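Truncated hemoglobin from geobacillus stearothermophilus (Geobacillus stearothermophilus, PDB 2BKM) probably binds oxygen at the haem iron, for its transport or storage, as a bacterial globin of the truncated, two-over-two kind. Local coordinates at residues E86-L89 with A90-A94; A105-Q108 with F109-R112. All coordinates share one frame; numbering follows the deposited sequence.

Contact 1: residues E86-L89 with A90-A94. With HEM (protoporphyrin IX containing Fe), chain D; OXY (oxygen molecule), chain C; ACT (acetate ion), chain E.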
ATOM      1  N   GLU A  86      -8.520   4.729  -6.414  1.00  5.47           N
ATOM      2  CA  GLU A  86      -9.524   3.699  -6.140  1.00  5.68           C
ATOM      3  C   GLU A  86      -9.041   2.348  -6.611  1.00  5.72           C
ATOM      4  O   GLU A  86      -9.321   1.313  -5.986  1.00  6.78           O
ATOM      5  CB  GLU A  86     -10.863   4.021  -6.799  1.00  5.65           C
ATOM      6  CG  GLU A  86     -11.535   5.170  -6.229  1.00  6.03           C
ATOM      7  CD  GLU A  86     -11.992   4.917  -4.816  1.00  6.88           C
ATOM      8  OE1 GLU A  86     -11.828   5.820  -3.970  1.00  8.62           O
ATOM      9  OE2 GLU A  86     -12.552   3.821  -4.593  1.00  6.49           O
ATOM     10  N   ALA A  87      -8.366   2.300  -7.744  1.00  6.10           N
ATOM     11  CA  ALA A  87      -7.863   1.007  -8.194  1.00  5.90           C
ATOM     12  C   ALA A  87      -6.851   0.423  -7.224  1.00  5.93           C
ATOM     13  O   ALA A  87      -6.871  -0.790  -6.937  1.00  7.03           O
ATOM     14  CB  ALA A  87      -7.269   1.146  -9.603  1.00  6.48           C
ATOM     15  N   TRP A  88      -5.949   1.275  -6.723  1.00  5.91           N
ATOM     16  CA  TRP A  88      -4.946   0.811  -5.794  1.00  5.98           C
ATOM     17  C   TRP A  88      -5.660   0.272  -4.546  1.00  5.78           C
ATOM     18  O   TRP A  88      -5.371  -0.811  -4.078  1.00  5.93           O
ATOM     19  CB  TRP A  88      -4.058   2.004  -5.457  1.00  6.00           C
ATOM     20  CG  TRP A  88      -2.804   1.708  -4.714  1.00  5.75           C
ATOM     21  CD1 TRP A  88      -1.533   1.666  -5.236  1.00  7.85           C
ATOM     22  CD2 TRP A  88      -2.669   1.447  -3.313  1.00  6.01           C
ATOM     23  NE1 TRP A  88      -0.615   1.410  -4.251  1.00  8.07           N
ATOM     24  CE2 TRP A  88      -1.275   1.283  -3.052  1.00  5.83           C
ATOM     25  CE3 TRP A  88      -3.569   1.401  -2.242  1.00  6.90           C
ATOM     26  CZ2 TRP A  88      -0.782   0.966  -1.784  1.00  5.40           C
ATOM     27  CZ3 TRP A  88      -3.070   1.101  -0.948  1.00  6.33           C
ATOM     28  CH2 TRP A  88      -1.686   0.912  -0.742  1.00  6.63           C
ATOM     29  N   LEU A  89      -6.610   1.060  -4.037  1.00  5.25           N
ATOM     30  CA  LEU A  89      -7.313   0.632  -2.808  1.00  5.26           C
ATOM     31  C   LEU A  89      -8.114  -0.633  -3.067  1.00  5.26           C
ATOM     32  O   LEU A  89      -8.228  -1.473  -2.167  1.00  6.03           O
ATOM     33  CB  LEU A  89      -8.209   1.760  -2.289  1.00  4.79           C
ATOM     34  CG  LEU A  89      -7.353   2.895  -1.726  1.00  5.02           C
ATOM     35  CD1 LEU A  89      -8.281   4.092  -1.565  1.00  4.97           C
ATOM     36  CD2 LEU A  89      -6.726   2.491  -0.415  1.00  5.49           C
ATOM     37  N   ALA A  90      -8.695  -0.764  -4.261  1.00  5.10           N
ATOM     38  CA  ALA A  90      -9.474  -1.977  -4.541  1.00  5.13           C
ATOM     39  C   ALA A  90      -8.563  -3.188  -4.599  1.00  5.40           C
ATOM     40  O   ALA A  90      -8.927  -4.292  -4.133  1.00  6.60           O
ATOM     41  CB  ALA A  90     -10.215  -1.807  -5.856  1.00  5.34           C
ATOM     42  N   CYS A  91      -7.366  -3.014  -5.158  1.00  6.08           N
ATOM     43  CA  CYS A  91      -6.388  -4.118  -5.113  1.00  6.68           C
ATOM     44  C   CYS A  91      -6.013  -4.446  -3.715  1.00  6.49           C
ATOM     45  O   CYS A  91      -5.846  -5.613  -3.393  1.00  7.74           O
ATOM     46  CB  CYS A  91      -5.138  -3.797  -5.910  1.00  6.99           C
ATOM     47  SG  CYS A  91      -5.456  -3.757  -7.722  1.00  8.70           S
ATOM     48  N   MET A  92      -5.863  -3.419  -2.871  1.00  6.10           N
ATOM     49  CA  MET A  92      -5.505  -3.656  -1.492  1.00  6.13           C
ATOM     50  C   MET A  92      -6.597  -4.386  -0.727  1.00  6.38           C
ATOM     51  O   MET A  92      -6.309  -5.350  -0.010  1.00  7.05           O
ATOM     52  CB  MET A  92      -5.101  -2.346  -0.801  1.00  6.39           C
ATOM     53  CG  MET A  92      -4.657  -2.577   0.585  1.00  6.86           C
ATOM     54  SD  MET A  92      -3.222  -3.661   0.776  1.00  9.12           S
ATOM     55  CE  MET A  92      -1.908  -2.557   0.224  1.00  7.47           C
ATOM     56  N   ARG A  93      -7.846  -3.980  -0.914  1.00  5.71           N
ATOM     57  CA  ARG A  93      -8.918  -4.695  -0.237  1.00  5.87           C
ATOM     58  C   ARG A  93      -8.937  -6.131  -0.738  1.00  6.42           C
ATOM     59  O   ARG A  93      -9.147  -7.047   0.074  1.00  7.21           O
ATOM     60  CB  ARG A  93     -10.260  -4.084  -0.565  1.00  7.37           C
ATOM     61  CG  ARG A  93     -10.508  -2.745   0.062  1.00  7.42           C
ATOM     62  CD  ARG A  93     -11.961  -2.298  -0.040  1.00  7.00           C
ATOM     63  NE  ARG A  93     -12.470  -2.417  -1.418  1.00  7.24           N
ATOM     64  CZ  ARG A  93     -12.340  -1.463  -2.345  1.00  7.11           C
ATOM     65  NH1 ARG A  93     -11.660  -0.362  -2.090  1.00  7.63           N
ATOM     66  NH2 ARG A  93     -12.826  -1.630  -3.559  1.00  8.98           N
ATOM     67  N   ALA A  94      -8.770  -6.349  -2.044  1.00  6.38           N
ATOM     68  CA  ALA A  94      -8.824  -7.707  -2.575  1.00  6.21           C
ATOM     69  C   ALA A  94      -7.672  -8.541  -2.002  1.00  6.53           C
ATOM     70  O   ALA A  94      -7.850  -9.713  -1.712  1.00  8.83           O
ATOM     71  CB  ALA A  94      -8.745  -7.676  -4.118  1.00  7.80           C
TER
HETATM   72  CHA HEM D 202       5.954   3.698  -5.477  1.00 11.22           C
HETATM   73  CHB HEM D 202       1.734   4.089  -7.760  1.00 10.41           C
HETATM   74  CHC HEM D 202      -0.402   4.806  -3.468  1.00  7.96           C
HETATM   75  CHD HEM D 202       3.613   3.384  -1.252  1.00  9.12           C
HETATM   76  C1A HEM D 202       4.969   3.705  -6.425  1.00  9.29           C
HETATM   77  C2A HEM D 202       5.228   3.546  -7.840  1.00  9.11           C
HETATM   78  C3A HEM D 202       4.059   3.655  -8.468  1.00 10.69           C
HETATM   79  C4A HEM D 202       3.043   3.891  -7.476  1.00  9.88           C
HETATM   80  CMA HEM D 202       3.827   3.535  -9.986  1.00 11.63           C
HETATM   81  CAA HEM D 202       6.603   3.268  -8.472  1.00 12.84           C
HETATM   82  CBA HEM D 202       7.030   1.853  -8.132  1.00 16.61           C
HETATM   83  CGA HEM D 202       8.500   1.584  -8.392  1.00 20.92           C
HETATM   84  O1A HEM D 202       9.236   2.448  -8.974  1.00 19.66           O
HETATM   85  O2A HEM D 202       8.979   0.496  -7.984  1.00 19.94           O
HETATM   86  C1B HEM D 202       0.812   4.364  -6.792  1.00  7.84           C
HETATM   87  C2B HEM D 202      -0.574   4.708  -7.036  1.00  8.48           C
HETATM   88  C3B HEM D 202      -1.140   4.933  -5.856  1.00  8.92           C
HETATM   89  C4B HEM D 202      -0.176   4.731  -4.800  1.00  9.34           C
HETATM   90  CMB HEM D 202      -1.269   4.766  -8.413  1.00 10.46           C
HETATM   91  CAB HEM D 202      -2.596   5.314  -5.644  1.00  9.59           C
HETATM   92  CBB HEM D 202      -2.997   6.101  -4.638  1.00 14.33           C
HETATM   93  C1C HEM D 202       0.473   4.396  -2.484  1.00  8.60           C
HETATM   94  C2C HEM D 202       0.143   4.187  -1.095  1.00  6.73           C
HETATM   95  C3C HEM D 202       1.288   3.801  -0.518  1.00  8.67           C
HETATM   96  C4C HEM D 202       2.329   3.745  -1.513  1.00  8.04           C
HETATM   97  CMC HEM D 202      -1.251   4.378  -0.427  1.00 11.42           C
HETATM   98  CAC HEM D 202       1.550   3.388   0.940  1.00  9.21           C
HETATM   99  CBC HEM D 202       0.684   3.495   1.937  1.00 13.89           C
HETATM  100  C1D HEM D 202       4.604   3.380  -2.182  1.00  7.93           C
HETATM  101  C2D HEM D 202       5.993   3.162  -1.862  1.00 10.08           C
HETATM  102  C3D HEM D 202       6.704   3.276  -3.162  1.00 10.45           C
HETATM  103  C4D HEM D 202       5.694   3.590  -4.142  1.00  9.36           C
HETATM  104  CMD HEM D 202       6.585   2.841  -0.483  1.00 10.70           C
HETATM  105  CAD HEM D 202       8.196   3.122  -3.387  1.00 11.45           C
HETATM  106  CBD HEM D 202       8.848   4.510  -3.419  1.00 12.73           C
HETATM  107  CGD HEM D 202      10.295   4.292  -3.795  1.00 16.48           C
HETATM  108  O1D HEM D 202      10.616   4.113  -5.017  1.00 18.36           O
HETATM  109  O2D HEM D 202      11.110   4.228  -2.835  1.00 17.80           O
HETATM  110  NA  HEM D 202       3.619   3.919  -6.248  1.00  9.44           N
HETATM  111  NB  HEM D 202       0.999   4.398  -5.425  1.00  7.34           N
HETATM  112  NC  HEM D 202       1.795   4.096  -2.710  1.00  8.67           N
HETATM  113  ND  HEM D 202       4.471   3.621  -3.536  1.00  8.68           N
HETATM  114 FE   HEM D 202       2.728   4.028  -4.474  1.00  9.08          FE
HETATM  115  O1  OXY C 201       1.825   2.279  -4.471  0.50 10.07           O
HETATM  116  O2  OXY C 201       2.440   1.335  -4.838  0.50  2.74           O
HETATM  117  C   ACT E 203       3.007   0.918  -4.528  0.50  8.05           C
HETATM  118  O   ACT E 203       2.298  -0.085  -4.497  0.50  7.66           O
HETATM  119  OXT ACT E 203       2.425   1.976  -4.383  0.50  5.35           O
HETATM  120  CH3 ACT E 203       4.476   0.847  -4.704  0.50  9.42           C
HETATM  121  O   HOH W   1     -11.412   1.371  -4.264  1.00  6.71           O

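Contact 2: residues A105-Q108 with F109-R112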
ATOM      1  N   ALA A 105      -8.437  -4.361  13.211  1.00  6.05           N
ATOM      2  CA  ALA A 105      -7.070  -3.954  12.910  1.00  6.34           C
ATOM      3  C   ALA A 105      -6.898  -3.856  11.407  1.00  6.29           C
ATOM      4  O   ALA A 105      -6.310  -2.888  10.948  1.00  6.18           O
ATOM      5  CB  ALA A 105      -6.112  -4.968  13.477  1.00  7.64           C
ATOM      6  N   ARG A 106      -7.423  -4.805  10.640  1.00  5.61           N
ATOM      7  CA  ARG A 106      -7.415  -4.628   9.191  1.00  5.43           C
ATOM      8  C   ARG A 106      -8.057  -3.321   8.799  1.00  6.26           C
ATOM      9  O   ARG A 106      -7.498  -2.591   7.952  1.00  6.90           O
ATOM     10  CB  ARG A 106      -8.164  -5.746   8.519  1.00  6.51           C
ATOM     11  CG  ARG A 106      -8.176  -5.553   7.026  1.00  9.04           C
ATOM     12  CD  ARG A 106      -9.402  -6.065   6.496  1.00 13.93           C
ATOM     13  NE  ARG A 106      -9.807  -5.552   5.179  1.00 11.35           N
ATOM     14  CZ  ARG A 106     -10.216  -6.359   4.204  1.00 10.59           C
ATOM     15  NH1 ARG A 106     -10.614  -5.809   3.065  1.00 10.00           N
ATOM     16  NH2 ARG A 106     -10.188  -7.693   4.313  1.00 11.54           N
ATOM     17  N   GLU A 107      -9.223  -3.003   9.361  1.00  6.50           N
ATOM     18  CA  GLU A 107      -9.901  -1.812   8.854  1.00  6.16           C
ATOM     19  C   GLU A 107      -9.198  -0.554   9.266  1.00  6.00           C
ATOM     20  O   GLU A 107      -9.194   0.443   8.522  1.00  6.70           O
ATOM     21  CB  GLU A 107     -11.374  -1.775   9.278  1.00  7.06           C
ATOM     22  CG  GLU A 107     -12.122  -3.007   8.926  1.00  9.73           C
ATOM     23  CD  GLU A 107     -12.305  -3.248   7.483  1.00 13.73           C
ATOM     24  OE1 GLU A 107     -11.805  -2.490   6.584  1.00 11.06           O
ATOM     25  OE2 GLU A 107     -13.017  -4.265   7.237  1.00 19.70           O
ATOM     26  N   GLN A 108      -8.595  -0.559  10.444  1.00  6.49           N
ATOM     27  CA  GLN A 108      -7.838   0.609  10.893  1.00  7.47           C
ATOM     28  C   GLN A 108      -6.667   0.831   9.932  1.00  6.66           C
ATOM     29  O   GLN A 108      -6.378   1.969   9.504  1.00  8.00           O
ATOM     30  CB  GLN A 108      -7.269   0.380  12.299  0.65  8.62           C
ATOM     31  CG  GLN A 108      -8.257   0.539  13.409  0.65 10.80           C
ATOM     32  CD  GLN A 108      -7.771  -0.058  14.724  0.65 15.45           C
ATOM     33  OE1 GLN A 108      -8.591  -0.351  15.608  0.65 22.24           O
ATOM     34  NE2 GLN A 108      -6.471  -0.259  14.861  0.65 13.83           N
ATOM     35  N   PHE A 109      -5.978  -0.243   9.601  1.00  6.46           N
ATOM     36  CA  PHE A 109      -4.878  -0.165   8.643  1.00  5.43           C
ATOM     37  C   PHE A 109      -5.387   0.312   7.280  1.00  6.19           C
ATOM     38  O   PHE A 109      -4.820   1.228   6.680  1.00  6.03           O
ATOM     39  CB  PHE A 109      -4.261  -1.572   8.558  1.00  6.86           C
ATOM     40  CG  PHE A 109      -3.171  -1.743   7.553  1.00  6.01           C
ATOM     41  CD1 PHE A 109      -2.843  -3.033   7.150  1.00  7.98           C
ATOM     42  CD2 PHE A 109      -2.417  -0.674   7.057  1.00  6.99           C
ATOM     43  CE1 PHE A 109      -1.794  -3.271   6.246  1.00  8.65           C
ATOM     44  CE2 PHE A 109      -1.369  -0.903   6.156  1.00  9.95           C
ATOM     45  CZ  PHE A 109      -1.081  -2.176   5.715  1.00  8.75           C
ATOM     46  N   TYR A 110      -6.473  -0.295   6.805  1.00  5.06           N
ATOM     47  CA  TYR A 110      -7.038   0.093   5.520  1.00  4.42           C
ATOM     48  C   TYR A 110      -7.389   1.560   5.538  1.00  4.91           C
ATOM     49  O   TYR A 110      -7.123   2.259   4.538  1.00  4.92           O
ATOM     50  CB  TYR A 110      -8.260  -0.747   5.212  1.00  4.43           C
ATOM     51  CG  TYR A 110      -8.803  -0.404   3.850  1.00  4.89           C
ATOM     52  CD1 TYR A 110      -9.964   0.297   3.743  1.00  5.17           C
ATOM     53  CD2 TYR A 110      -8.079  -0.716   2.698  1.00  5.72           C
ATOM     54  CE1 TYR A 110     -10.477   0.682   2.523  1.00  5.08           C
ATOM     55  CE2 TYR A 110      -8.558  -0.385   1.440  1.00  6.29           C
ATOM     56  CZ  TYR A 110      -9.763   0.312   1.370  1.00  6.02           C
ATOM     57  OH  TYR A 110     -10.256   0.726   0.164  1.00  7.40           O
ATOM     58  N   HIS A 111      -7.958   2.062   6.648  1.00  4.87           N
ATOM     59  CA  HIS A 111      -8.325   3.478   6.684  1.00  4.82           C
ATOM     60  C   HIS A 111      -7.102   4.356   6.627  1.00  5.60           C
ATOM     61  O   HIS A 111      -7.150   5.414   6.012  1.00  6.58           O
ATOM     62  CB  HIS A 111      -9.163   3.766   7.914  1.00  6.11           C
ATOM     63  CG  HIS A 111     -10.490   3.127   7.826  1.00  4.39           C
ATOM     64  ND1 HIS A 111     -11.205   2.756   8.947  1.00  4.99           N
ATOM     65  CD2 HIS A 111     -11.228   2.738   6.755  1.00  4.92           C
ATOM     66  CE1 HIS A 111     -12.334   2.177   8.564  1.00  6.34           C
ATOM     67  NE2 HIS A 111     -12.391   2.177   7.238  1.00  6.92           N
ATOM     68  N   ARG A 112      -6.004   3.930   7.224  1.00  5.20           N
ATOM     69  CA  ARG A 112      -4.779   4.738   7.090  1.00  6.25           C
ATOM     70  C   ARG A 112      -4.411   4.780   5.624  1.00  6.47           C
ATOM     71  O   ARG A 112      -4.061   5.829   5.126  1.00  6.72           O
ATOM     72  CB  ARG A 112      -3.651   4.117   7.893  1.00  7.59           C
ATOM     73  CG  ARG A 112      -3.868   4.273   9.377  1.00 11.33           C
ATOM     74  CD  ARG A 112      -2.651   3.990  10.184  1.00 18.03           C
ATOM     75  NE  ARG A 112      -1.506   4.783   9.758  1.00 22.59           N
ATOM     76  CZ  ARG A 112      -0.259   4.478  10.093  1.00 23.00           C
ATOM     77  NH1 ARG A 112      -0.012   3.440  10.912  1.00 26.69           N
ATOM     78  NH2 ARG A 112       0.734   5.207   9.622  1.00 19.09           N
TER

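Contact 1: residues E86-L89 with A90-A94
The side chains of W88 and M92 run alongside each other, one turn apart on the G helix (82-98) of a truncated globin fold. W88 suits the distal haem pocket because it offers a broad apolar surface and one N-H. With CG anti to the backbone N (chi1 -169°), the indole swings out to the haem. CB rests 3.6 Å from CAB of a vinyl group, CD1 reaches pyrrole carbon C3B at 3.3 Å, and CZ2 lies near C2C, so one ring face covers the porphyrin's edge. At the ring edge NE1 donates to the iron ligand: to OXY O1 at 2.6 Å, or to acetate OXT at 3.1 Å. Oxygen and acetate overlap at the iron, so they must be alternative occupants. At the far tip CH2 meets haem methyl CMC and M92 CE, the latter at 3.6 Å; M92, flexible and apolar, bends at chi2 and chi3 to bring its methyl there. Elsewhere on the helix R93 folds back with its guanidinium over A90 CA, and NH1 also hydrogen-bonds Y110 OH. A water accepts from R93 NH1 (2.8 Å) and donates to both E86 O and E86 OE2.

Contact 2: residues A105-Q108 with F109-R112
The backbone carbonyl of E107 lies beneath the imidazole of H111, its O atom 3.0 Å from the ring plane and displaced toward the rim. This oxygen takes the helical hydrogen bond from H111 N at 2.8 Å. H111 ND1 is almost as near, but the angle is too poor for a bond, so the ring is merely laid over the carbonyl. H111 has CG beside its own backbone N (chi1 -68°), which folds the ring back toward the preceding turn. The E107 chain bends at chi2, and its carboxylate passes aslant of Y110, its plane 86° from the phenol ring; OE1 comes no closer than 4.2 Å to Y110 CB. E107 OE1 also forms a long salt bridge with R106 NE (3.9 Å), while the buried R106 guanidinium is satisfied by D97 and L101 O. Polar E107 and H111 suit the helix's outward side.

Q108, also exposed, packs its CB against F109 N, 3.1 Å away, and beyond CG its chain runs extended toward the surface. It is modelled in two conformers, as an exposed polar side chain may be. Q108 O accepts from R112 N at 3.0 Å and touches R112 CG; R112, bent at chi3, leads away to a hydrogen bond and cation-pi contact with Y55.

F109 is the hydrophobic counterpart. Its CB sits 3.4 Å from both A105 O and R106 O, and its N donates to A105 O. A first torsion anti to the backbone N sends the large apolar ring away from the previous turn, into the interior among L52, Y55 and M96, the side chain lying about 6 Å from the haem. Unbroken i to i+4 bonding, with F109 facing inward and E107, Q108 and H111 outward, makes this a classic amphipathic alpha-helix, here the H helix of a truncated globin.

How the contacts relate
The two contacts come in series along the chain, contact 1 on helix 82-98 and contact 2 on the helix that follows it, 104-120, with centres about 13 Å apart. These are the G and H helices of the globin fold, and the contacts meet where the helices pack. The hydrogen bond between R93 and Y110 is the polar joint between them; beside it the Y110 hydroxyl packs on L89 CB, and R106 lies near the R93 carbonyl. Contact 1 thus has W88 at the iron-bound ligand on one side and the neighbouring helix on another. Contact 2 stands farther from the iron and brings F109 into the core beside the haem pocket.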